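Local atomic coordinates of uncharacterized protein AsqI (Emericella nidulans, PDB entry 5YY3), a protein that catalyses, as a zinc-dependent cyclopenase, the ring contraction of 4'-methoxycyclopenin to 4'-methoxyviridicatin in aspoquinolone biosynthesis, with release of methyl isocyanate. Residues Y175-W189 against R554-G566. Numbering follows the deposited sequence.
Sequences YWRDDYDLNDSHYYW and RHGWPQNLMLPVG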
ATOM      1  N   TYR A 175     -16.414   8.275   1.390  1.00 18.49           N
ATOM      2  CA  TYR A 175     -16.800   9.702   1.465  1.00 21.38           C
ATOM      3  C   TYR A 175     -17.853  10.052   0.405  1.00 21.50           C
ATOM      4  O   TYR A 175     -18.756  10.868   0.618  1.00 20.85           O
ATOM      5  CB  TYR A 175     -15.578  10.634   1.301  1.00 19.92           C
ATOM      6  CG  TYR A 175     -15.006  10.662  -0.107  1.00 19.41           C
ATOM      7  CD1 TYR A 175     -14.030   9.746  -0.506  1.00 17.58           C
ATOM      8  CD2 TYR A 175     -15.446  11.600  -1.040  1.00 17.38           C
ATOM      9  CE1 TYR A 175     -13.517   9.763  -1.795  1.00 16.44           C
ATOM     10  CE2 TYR A 175     -14.950  11.618  -2.326  1.00 19.54           C
ATOM     11  CZ  TYR A 175     -13.979  10.702  -2.703  1.00 16.90           C
ATOM     12  OH  TYR A 175     -13.483  10.727  -3.996  1.00 20.33           O
ATOM     13  N   TRP A 176     -17.729   9.406  -0.741  1.00 20.42           N
ATOM     14  CA  TRP A 176     -18.616   9.642  -1.851  1.00 20.04           C
ATOM     15  C   TRP A 176     -19.927   8.876  -1.644  1.00 23.69           C
ATOM     16  O   TRP A 176     -21.008   9.431  -1.825  1.00 25.59           O
ATOM     17  CB  TRP A 176     -17.920   9.214  -3.139  1.00 19.67           C
ATOM     18  CG  TRP A 176     -18.389   9.831  -4.405  1.00 18.03           C
ATOM     19  CD1 TRP A 176     -17.910  10.964  -4.977  1.00 17.73           C
ATOM     20  CD2 TRP A 176     -19.375   9.300  -5.315  1.00 18.48           C
ATOM     21  NE1 TRP A 176     -18.547  11.191  -6.177  1.00 19.34           N
ATOM     22  CE2 TRP A 176     -19.446  10.187  -6.405  1.00 17.04           C
ATOM     23  CE3 TRP A 176     -20.195   8.169  -5.304  1.00 17.67           C
ATOM     24  CZ2 TRP A 176     -20.317   9.980  -7.481  1.00 19.84           C
ATOM     25  CZ3 TRP A 176     -21.069   7.967  -6.379  1.00 18.57           C
ATOM     26  CH2 TRP A 176     -21.123   8.872  -7.444  1.00 16.39           C
ATOM     27  N   ARG A 177     -19.841   7.610  -1.250  1.00 20.12           N
ATOM     28  CA  ARG A 177     -21.065   6.811  -1.069  1.00 21.14           C
ATOM     29  C   ARG A 177     -21.894   7.252   0.141  1.00 25.68           C
ATOM     30  O   ARG A 177     -23.130   7.153   0.121  1.00 19.93           O
ATOM     31  CB  ARG A 177     -20.722   5.331  -0.944  1.00 20.70           C
ATOM     32  CG  ARG A 177     -20.021   4.733  -2.178  1.00 21.56           C
ATOM     33  CD  ARG A 177     -19.908   3.209  -2.040  1.00 19.74           C
ATOM     34  NE  ARG A 177     -19.344   2.856  -0.740  1.00 24.35           N
ATOM     35  CZ  ARG A 177     -18.090   2.444  -0.541  1.00 21.72           C
ATOM     36  NH1 ARG A 177     -17.250   2.288  -1.558  1.00 19.18           N
ATOM     37  NH2 ARG A 177     -17.678   2.177   0.684  1.00 22.16           N
ATOM     38  N   ASP A 178     -21.230   7.744   1.188  1.00 19.95           N
ATOM     39  CA  ASP A 178     -21.935   8.208   2.384  1.00 20.19           C
ATOM     40  C   ASP A 178     -22.324   9.672   2.300  1.00 22.85           C
ATOM     41  O   ASP A 178     -22.848  10.227   3.267  1.00 25.01           O
ATOM     42  CB  ASP A 178     -21.084   8.027   3.635  1.00 22.43           C
ATOM     43  CG  ASP A 178     -20.960   6.594   4.056  1.00 21.73           C
ATOM     44  OD1 ASP A 178     -21.951   5.865   3.994  1.00 20.97           O
ATOM     45  OD2 ASP A 178     -19.856   6.199   4.485  1.00 31.06           O
ATOM     46  N   ASP A 179     -22.031  10.320   1.183  1.00 20.67           N
ATOM     47  CA  ASP A 179     -22.339  11.738   1.086  1.00 24.57           C
ATOM     48  C   ASP A 179     -23.821  11.978   1.386  1.00 21.19           C
ATOM     49  O   ASP A 179     -24.701  11.369   0.768  1.00 23.67           O
ATOM     50  CB  ASP A 179     -21.965  12.284  -0.282  1.00 18.55           C
ATOM     51  CG  ASP A 179     -22.253  13.756  -0.407  1.00 22.32           C
ATOM     52  OD1 ASP A 179     -23.436  14.108  -0.573  1.00 22.75           O
ATOM     53  OD2 ASP A 179     -21.302  14.565  -0.338  1.00 22.20           O
ATOM     54  N   TYR A 180     -24.077  12.852   2.356  1.00 25.19           N
ATOM     55  CA  TYR A 180     -25.437  13.132   2.794  1.00 25.08           C
ATOM     56  C   TYR A 180     -26.320  13.562   1.634  1.00 26.21           C
ATOM     57  O   TYR A 180     -27.461  13.132   1.525  1.00 24.29           O
ATOM     58  CB  TYR A 180     -25.484  14.235   3.873  1.00 23.88           C
ATOM     59  CG  TYR A 180     -26.921  14.598   4.172  1.00 28.13           C
ATOM     60  CD1 TYR A 180     -27.715  13.755   4.952  1.00 30.31           C
ATOM     61  CD2 TYR A 180     -27.521  15.720   3.594  1.00 25.97           C
ATOM     62  CE1 TYR A 180     -29.047  14.042   5.194  1.00 27.29           C
ATOM     63  CE2 TYR A 180     -28.858  16.013   3.831  1.00 26.81           C
ATOM     64  CZ  TYR A 180     -29.612  15.160   4.631  1.00 27.64           C
ATOM     65  OH  TYR A 180     -30.929  15.427   4.884  1.00 28.86           O
ATOM     66  N   ASP A 181     -25.804  14.448   0.784  1.00 22.88           N
ATOM     67  CA  ASP A 181     -26.638  15.037  -0.236  1.00 22.17           C
ATOM     68  C   ASP A 181     -26.866  14.058  -1.385  1.00 21.20           C
ATOM     69  O   ASP A 181     -27.917  14.085  -2.022  1.00 22.77           O
ATOM     70  CB  ASP A 181     -26.027  16.366  -0.712  1.00 22.33           C
ATOM     71  CG  ASP A 181     -26.015  17.423   0.398  1.00 27.11           C
ATOM     72  OD1 ASP A 181     -27.090  18.003   0.672  1.00 27.95           O
ATOM     73  OD2 ASP A 181     -24.946  17.656   1.016  1.00 26.44           O
ATOM     74  N   LEU A 182     -25.905  13.187  -1.656  1.00 19.55           N
ATOM     75  CA  LEU A 182     -26.187  12.097  -2.583  1.00 20.64           C
ATOM     76  C   LEU A 182     -27.301  11.238  -1.999  1.00 23.61           C
ATOM     77  O   LEU A 182     -28.244  10.865  -2.688  1.00 22.44           O
ATOM     78  CB  LEU A 182     -24.946  11.245  -2.846  1.00 19.20           C
ATOM     79  CG  LEU A 182     -25.150   9.940  -3.610  1.00 23.08           C
ATOM     80  CD1 LEU A 182     -25.737  10.205  -4.982  1.00 21.69           C
ATOM     81  CD2 LEU A 182     -23.835   9.167  -3.724  1.00 20.84           C
ATOM     82  N   ASN A 183     -27.201  10.939  -0.717  1.00 23.21           N
ATOM     83  CA  ASN A 183     -28.164  10.050  -0.109  1.00 21.64           C
ATOM     84  C   ASN A 183     -29.530  10.694   0.027  1.00 26.00           C
ATOM     85  O   ASN A 183     -30.559  10.042  -0.231  1.00 24.61           O
ATOM     86  CB  ASN A 183     -27.654   9.578   1.241  1.00 25.35           C
ATOM     87  CG  ASN A 183     -26.785   8.352   1.118  1.00 24.79           C
ATOM     88  OD1 ASN A 183     -27.292   7.231   1.086  1.00 25.35           O
ATOM     89  ND2 ASN A 183     -25.468   8.556   1.011  1.00 23.61           N
ATOM     90  N   ASP A 184     -29.564  11.971   0.397  1.00 22.71           N
ATOM     91  CA  ASP A 184     -30.858  12.636   0.469  1.00 28.41           C
ATOM     92  C   ASP A 184     -31.458  12.759  -0.928  1.00 25.13           C
ATOM     93  O   ASP A 184     -32.660  12.603  -1.093  1.00 29.17           O
ATOM     94  CB  ASP A 184     -30.785  14.026   1.120  1.00 24.45           C
ATOM     95  CG  ASP A 184     -32.135  14.756   1.065  1.00 25.90           C
ATOM     96  OD1 ASP A 184     -33.057  14.354   1.813  1.00 24.79           O
ATOM     97  OD2 ASP A 184     -32.286  15.697   0.244  1.00 27.93           O
ATOM     98  N   SER A 185     -30.626  13.029  -1.931  1.00 23.22           N
ATOM     99  CA  SER A 185     -31.119  13.124  -3.308  1.00 24.11           C
ATOM    100  C   SER A 185     -31.721  11.806  -3.801  1.00 25.56           C
ATOM    101  O   SER A 185     -32.776  11.780  -4.448  1.00 24.50           O
ATOM    102  CB  SER A 185     -29.993  13.557  -4.248  1.00 21.71           C
ATOM    103  OG  SER A 185     -30.290  13.181  -5.581  1.00 22.77           O
ATOM    104  N   HIS A 186     -31.021  10.715  -3.516  1.00 25.45           N
ATOM    105  CA  HIS A 186     -31.431   9.386  -3.932  1.00 25.48           C
ATOM    106  C   HIS A 186     -32.740   9.013  -3.243  1.00 28.64           C
ATOM    107  O   HIS A 186     -33.604   8.345  -3.814  1.00 29.48           O
ATOM    108  CB  HIS A 186     -30.329   8.387  -3.589  1.00 23.02           C
ATOM    109  CG  HIS A 186     -30.689   6.953  -3.833  1.00 28.63           C
ATOM    110  ND1 HIS A 186     -30.592   6.362  -5.073  1.00 29.79           N
ATOM    111  CD2 HIS A 186     -31.111   5.985  -2.981  1.00 24.50           C
ATOM    112  CE1 HIS A 186     -30.940   5.093  -4.978  1.00 29.41           C
ATOM    113  NE2 HIS A 186     -31.257   4.838  -3.721  1.00 26.56           N
ATOM    114  N   TYR A 187     -32.862   9.460  -2.002  1.00 28.57           N
ATOM    115  CA  TYR A 187     -34.002   9.172  -1.142  1.00 27.10           C
ATOM    116  C   TYR A 187     -35.263   9.831  -1.689  1.00 32.40           C
ATOM    117  O   TYR A 187     -36.325   9.216  -1.744  1.00 34.31           O
ATOM    118  CB  TYR A 187     -33.661   9.651   0.259  1.00 26.75           C
ATOM    119  CG  TYR A 187     -34.755   9.778   1.290  1.00 30.68           C
ATOM    120  CD1 TYR A 187     -35.258   8.657   1.957  1.00 31.37           C
ATOM    121  CD2 TYR A 187     -35.206  11.035   1.685  1.00 29.85           C
ATOM    122  CE1 TYR A 187     -36.220   8.783   2.951  1.00 32.49           C
ATOM    123  CE2 TYR A 187     -36.159  11.177   2.671  1.00 34.06           C
ATOM    124  CZ  TYR A 187     -36.660  10.048   3.305  1.00 42.23           C
ATOM    125  OH  TYR A 187     -37.615  10.198   4.284  1.00 43.51           O
ATOM    126  N   TYR A 188     -35.135  11.078  -2.121  1.00 28.39           N
ATOM    127  CA  TYR A 188     -36.259  11.769  -2.719  1.00 28.20           C
ATOM    128  C   TYR A 188     -36.545  11.219  -4.116  1.00 28.74           C
ATOM    129  O   TYR A 188     -37.697  11.150  -4.532  1.00 27.95           O
ATOM    130  CB  TYR A 188     -35.994  13.286  -2.763  1.00 24.68           C
ATOM    131  CG  TYR A 188     -37.129  14.101  -3.365  1.00 28.30           C
ATOM    132  CD1 TYR A 188     -38.394  14.129  -2.771  1.00 30.52           C
ATOM    133  CD2 TYR A 188     -36.938  14.844  -4.526  1.00 30.14           C
ATOM    134  CE1 TYR A 188     -39.445  14.873  -3.327  1.00 28.06           C
ATOM    135  CE2 TYR A 188     -37.979  15.599  -5.087  1.00 31.22           C
ATOM    136  CZ  TYR A 188     -39.226  15.610  -4.483  1.00 35.38           C
ATOM    137  OH  TYR A 188     -40.246  16.357  -5.045  1.00 34.19           O
ATOM    138  N   TRP A 189     -35.500  10.812  -4.829  1.00 27.16           N
ATOM    139  CA  TRP A 189     -35.660  10.340  -6.199  1.00 26.95           C
ATOM    140  C   TRP A 189     -36.657   9.195  -6.271  1.00 30.12           C
ATOM    141  O   TRP A 189     -37.472   9.113  -7.181  1.00 31.90           O
ATOM    142  CB  TRP A 189     -34.320   9.890  -6.785  1.00 26.91           C
ATOM    143  CG  TRP A 189     -34.355   9.619  -8.268  1.00 29.00           C
ATOM    144  CD1 TRP A 189     -34.173  10.525  -9.262  1.00 32.91           C
ATOM    145  CD2 TRP A 189     -34.575   8.357  -8.917  1.00 29.34           C
ATOM    146  NE1 TRP A 189     -34.267   9.912 -10.491  1.00 30.69           N
ATOM    147  CE2 TRP A 189     -34.513   8.580 -10.305  1.00 25.51           C
ATOM    148  CE3 TRP A 189     -34.815   7.059  -8.457  1.00 34.21           C
ATOM    149  CZ2 TRP A 189     -34.689   7.564 -11.238  1.00 29.29           C
ATOM    150  CZ3 TRP A 189     -34.991   6.038  -9.398  1.00 34.71           C
ATOM    151  CH2 TRP A 189     -34.925   6.302 -10.765  1.00 26.82           C
ATOM    152  N   ARG A 554     -34.494  18.554  -5.973  1.00 27.82           N
ATOM    153  CA  ARG A 554     -33.964  17.895  -4.785  1.00 24.02           C
ATOM    154  C   ARG A 554     -33.336  16.553  -5.139  1.00 24.50           C
ATOM    155  O   ARG A 554     -32.339  16.151  -4.542  1.00 20.62           O
ATOM    156  CB  ARG A 554     -35.057  17.714  -3.732  1.00 20.59           C
ATOM    157  CG  ARG A 554     -34.576  17.122  -2.404  1.00 27.04           C
ATOM    158  CD  ARG A 554     -35.738  16.890  -1.442  1.00 25.61           C
ATOM    159  NE  ARG A 554     -35.407  15.986  -0.352  1.00 26.71           N
ATOM    160  CZ  ARG A 554     -36.240  15.689   0.643  1.00 30.12           C
ATOM    161  NH1 ARG A 554     -37.459  16.219   0.663  1.00 29.27           N
ATOM    162  NH2 ARG A 554     -35.862  14.868   1.618  1.00 26.45           N
ATOM    163  N   HIS A 555     -33.916  15.871  -6.123  1.00 25.35           N
ATOM    164  CA  HIS A 555     -33.428  14.560  -6.560  1.00 25.03           C
ATOM    165  C   HIS A 555     -32.433  14.649  -7.724  1.00 24.48           C
ATOM    166  O   HIS A 555     -32.137  13.648  -8.372  1.00 25.11           O
ATOM    167  CB  HIS A 555     -34.593  13.666  -6.958  1.00 25.31           C
ATOM    168  CG  HIS A 555     -35.482  14.259  -8.012  1.00 24.78           C
ATOM    169  ND1 HIS A 555     -36.085  15.493  -7.867  1.00 23.53           N
ATOM    170  CD2 HIS A 555     -35.867  13.791  -9.220  1.00 24.08           C
ATOM    171  CE1 HIS A 555     -36.806  15.753  -8.941  1.00 23.58           C
ATOM    172  NE2 HIS A 555     -36.694  14.737  -9.778  1.00 25.90           N
ATOM    173  N   GLY A 556     -31.911  15.843  -7.984  1.00 22.03           N
ATOM    174  CA  GLY A 556     -30.818  15.990  -8.930  1.00 22.15           C
ATOM    175  C   GLY A 556     -29.452  15.602  -8.346  1.00 24.97           C
ATOM    176  O   GLY A 556     -29.344  15.097  -7.219  1.00 21.41           O
ATOM    177  N   TRP A 557     -28.400  15.832  -9.119  1.00 23.15           N
ATOM    178  CA  TRP A 557     -27.054  15.497  -8.679  1.00 23.90           C
ATOM    179  C   TRP A 557     -26.487  16.574  -7.736  1.00 23.05           C
ATOM    180  O   TRP A 557     -26.582  17.759  -8.022  1.00 22.97           O
ATOM    181  CB  TRP A 557     -26.134  15.311  -9.885  1.00 25.50           C
ATOM    182  CG  TRP A 557     -24.913  14.595  -9.476  1.00 26.51           C
ATOM    183  CD1 TRP A 557     -23.651  15.112  -9.351  1.00 21.03           C
ATOM    184  CD2 TRP A 557     -24.841  13.236  -9.057  1.00 20.67           C
ATOM    185  NE1 TRP A 557     -22.789  14.135  -8.918  1.00 24.54           N
ATOM    186  CE2 TRP A 557     -23.496  12.969  -8.718  1.00 21.84           C
ATOM    187  CE3 TRP A 557     -25.784  12.199  -8.944  1.00 23.01           C
ATOM    188  CZ2 TRP A 557     -23.065  11.718  -8.255  1.00 19.39           C
ATOM    189  CZ3 TRP A 557     -25.355  10.950  -8.511  1.00 21.36           C
ATOM    190  CH2 TRP A 557     -24.008  10.724  -8.166  1.00 23.54           C
ATOM    191  N   PRO A 558     -25.919  16.160  -6.592  1.00 25.00           N
ATOM    192  CA  PRO A 558     -25.397  17.152  -5.635  1.00 24.48           C
ATOM    193  C   PRO A 558     -24.324  18.081  -6.258  1.00 23.79           C
ATOM    194  O   PRO A 558     -23.425  17.603  -6.955  1.00 22.56           O
ATOM    195  CB  PRO A 558     -24.797  16.280  -4.520  1.00 20.61           C
ATOM    196  CG  PRO A 558     -25.500  14.954  -4.644  1.00 19.38           C
ATOM    197  CD  PRO A 558     -25.784  14.774  -6.099  1.00 22.53           C
ATOM    198  N   GLN A 559     -24.438  19.385  -6.023  1.00 21.26           N
ATOM    199  CA  GLN A 559     -23.477  20.352  -6.567  1.00 24.66           C
ATOM    200  C   GLN A 559     -22.024  20.043  -6.140  1.00 23.41           C
ATOM    201  O   GLN A 559     -21.093  20.156  -6.942  1.00 21.57           O
ATOM    202  CB  GLN A 559     -23.865  21.778  -6.139  1.00 25.61           C
ATOM    203  CG  GLN A 559     -22.968  22.885  -6.699  1.00 21.39           C
ATOM    204  CD  GLN A 559     -22.907  22.857  -8.216  1.00 23.86           C
ATOM    205  OE1 GLN A 559     -23.917  23.049  -8.900  1.00 24.53           O
ATOM    206  NE2 GLN A 559     -21.721  22.592  -8.755  1.00 21.70           N
ATOM    207  N   ASN A 560     -21.844  19.626  -4.887  1.00 21.67           N
ATOM    208  CA  ASN A 560     -20.523  19.291  -4.372  1.00 21.97           C
ATOM    209  C   ASN A 560     -19.893  18.056  -5.024  1.00 22.22           C
ATOM    210  O   ASN A 560     -18.682  17.851  -4.895  1.00 22.73           O
ATOM    211  CB  ASN A 560     -20.575  19.066  -2.870  1.00 17.27           C
ATOM    212  CG  ASN A 560     -21.341  17.821  -2.506  1.00 19.75           C
ATOM    213  OD1 ASN A 560     -22.480  17.650  -2.924  1.00 22.79           O
ATOM    214  ND2 ASN A 560     -20.722  16.942  -1.722  1.00 19.71           N
ATOM    215  N   LEU A 561     -20.696  17.246  -5.724  1.00 19.95           N
ATOM    216  CA  LEU A 561     -20.168  16.065  -6.407  1.00 20.72           C
ATOM    217  C   LEU A 561     -20.165  16.227  -7.914  1.00 19.81           C
ATOM    218  O   LEU A 561     -19.941  15.254  -8.632  1.00 21.83           O
ATOM    219  CB  LEU A 561     -20.982  14.804  -6.055  1.00 16.18           C
ATOM    220  CG  LEU A 561     -21.114  14.453  -4.583  1.00 16.50           C
ATOM    221  CD1 LEU A 561     -21.862  13.139  -4.420  1.00 19.89           C
ATOM    222  CD2 LEU A 561     -19.735  14.383  -3.933  1.00 17.87           C
ATOM    223  N   MET A 562     -20.430  17.438  -8.402  1.00 21.76           N
ATOM    224  CA  MET A 562     -20.561  17.644  -9.846  1.00 20.57           C
ATOM    225  C   MET A 562     -19.272  17.305 -10.554  1.00 21.57           C
ATOM    226  O   MET A 562     -19.277  16.740 -11.645  1.00 21.85           O
ATOM    227  CB  MET A 562     -20.975  19.081 -10.159  1.00 22.04           C
ATOM    228  CG  MET A 562     -22.475  19.320 -10.004  1.00 19.78           C
ATOM    229  SD  MET A 562     -23.412  18.504 -11.307  1.00 23.31           S
ATOM    230  CE  MET A 562     -22.906  19.484 -12.726  1.00 19.18           C
ATOM    231  N   LEU A 563     -18.158  17.641  -9.918  1.00 21.79           N
ATOM    232  CA  LEU A 563     -16.850  17.335 -10.486  1.00 21.96           C
ATOM    233  C   LEU A 563     -16.295  16.040  -9.912  1.00 20.15           C
ATOM    234  O   LEU A 563     -16.323  15.849  -8.700  1.00 21.06           O
ATOM    235  CB  LEU A 563     -15.880  18.487 -10.218  1.00 18.28           C
ATOM    236  CG  LEU A 563     -15.468  19.490 -11.289  1.00 20.48           C
ATOM    237  CD1 LEU A 563     -16.588  19.820 -12.223  1.00 21.37           C
ATOM    238  CD2 LEU A 563     -14.928  20.742 -10.624  1.00 24.26           C
ATOM    239  N   PRO A 564     -15.789  15.149 -10.777  1.00 18.75           N
ATOM    240  CA  PRO A 564     -14.947  14.071 -10.254  1.00 19.58           C
ATOM    241  C   PRO A 564     -13.827  14.667  -9.413  1.00 19.28           C
ATOM    242  O   PRO A 564     -13.387  15.756  -9.734  1.00 17.98           O
ATOM    243  CB  PRO A 564     -14.411  13.404 -11.515  1.00 20.28           C
ATOM    244  CG  PRO A 564     -15.504  13.636 -12.535  1.00 17.99           C
ATOM    245  CD  PRO A 564     -16.028  15.014 -12.224  1.00 20.65           C
ATOM    246  N   VAL A 565     -13.402  13.982  -8.357  1.00 19.43           N
ATOM    247  CA  VAL A 565     -12.448  14.533  -7.398  1.00 22.34           C
ATOM    248  C   VAL A 565     -11.091  14.910  -8.054  1.00 23.03           C
ATOM    249  O   VAL A 565     -10.439  15.868  -7.631  1.00 20.70           O
ATOM    250  CB  VAL A 565     -12.235  13.540  -6.213  1.00 18.74           C
ATOM    251  CG1 VAL A 565     -11.616  12.233  -6.682  1.00 19.54           C
ATOM    252  CG2 VAL A 565     -11.405  14.162  -5.084  1.00 16.20           C
ATOM    253  N   GLY A 566     -10.688  14.182  -9.095  1.00 19.48           N
ATOM    254  CA  GLY A 566      -9.445  14.474  -9.785  1.00 19.42           C
ATOM    255  C   GLY A 566      -8.214  13.938  -9.077  1.00 20.93           C
ATOM    256  O   GLY A 566      -8.314  13.120  -8.158  1.00 21.47           O
TER
HETATM  257  O   HOH W   1     -17.334  13.373  -7.588  1.00 20.71           O
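Arg554 sets CD over one face of the Tyr188 ring, toward the rim, a CH-pi contact with CD 4.0 Å from the ring centroid. Here a long loop of the hemocyanin-type Ig-like domain runs along the zinc-bearing helix 180-193 of the helical domain. The chain of Arg554 is extended, which carries the guanidinium to Asp184. It grips that carboxylate side-on in a salt bridge. Arg554 NH2 meets the syn lone pair of Asp184 OD1 at 2.9 Å and NE reaches OD2; the guanidinium and carboxylate planes are only 13° apart. Arg536 also pairs with Asp184, and Pro139 O accepts from Arg554 NH2.

His555 forms an aromatic cluster with Tyr188 and Trp189. His555 ND1 lies near the plane of the Tyr188 ring, at the edge, 3.4 Å from Tyr188 CE2. Trp189 in turn packs close to the zinc ligands His190 and His218. On the same helix, the zinc ligand His186 has its CB directed away from the loop and does not touch it.

Toward the start of the helix, Leu182 CD1 touches Trp557 CZ3 at 3.6 Å. Trp176 and Trp557 meet through their CZ2 atoms, with six-membered rings inclined at 43°. Asp179 caps the helix through OD1, which accepts from Leu182 N. Asp179 OD2 accepts from Asn560 ND2 at 2.8 Å and also pairs with Lys461. Ser185 OG donates to Gly556 O at 2.7 Å, tilted 26° from the carbonyl plane.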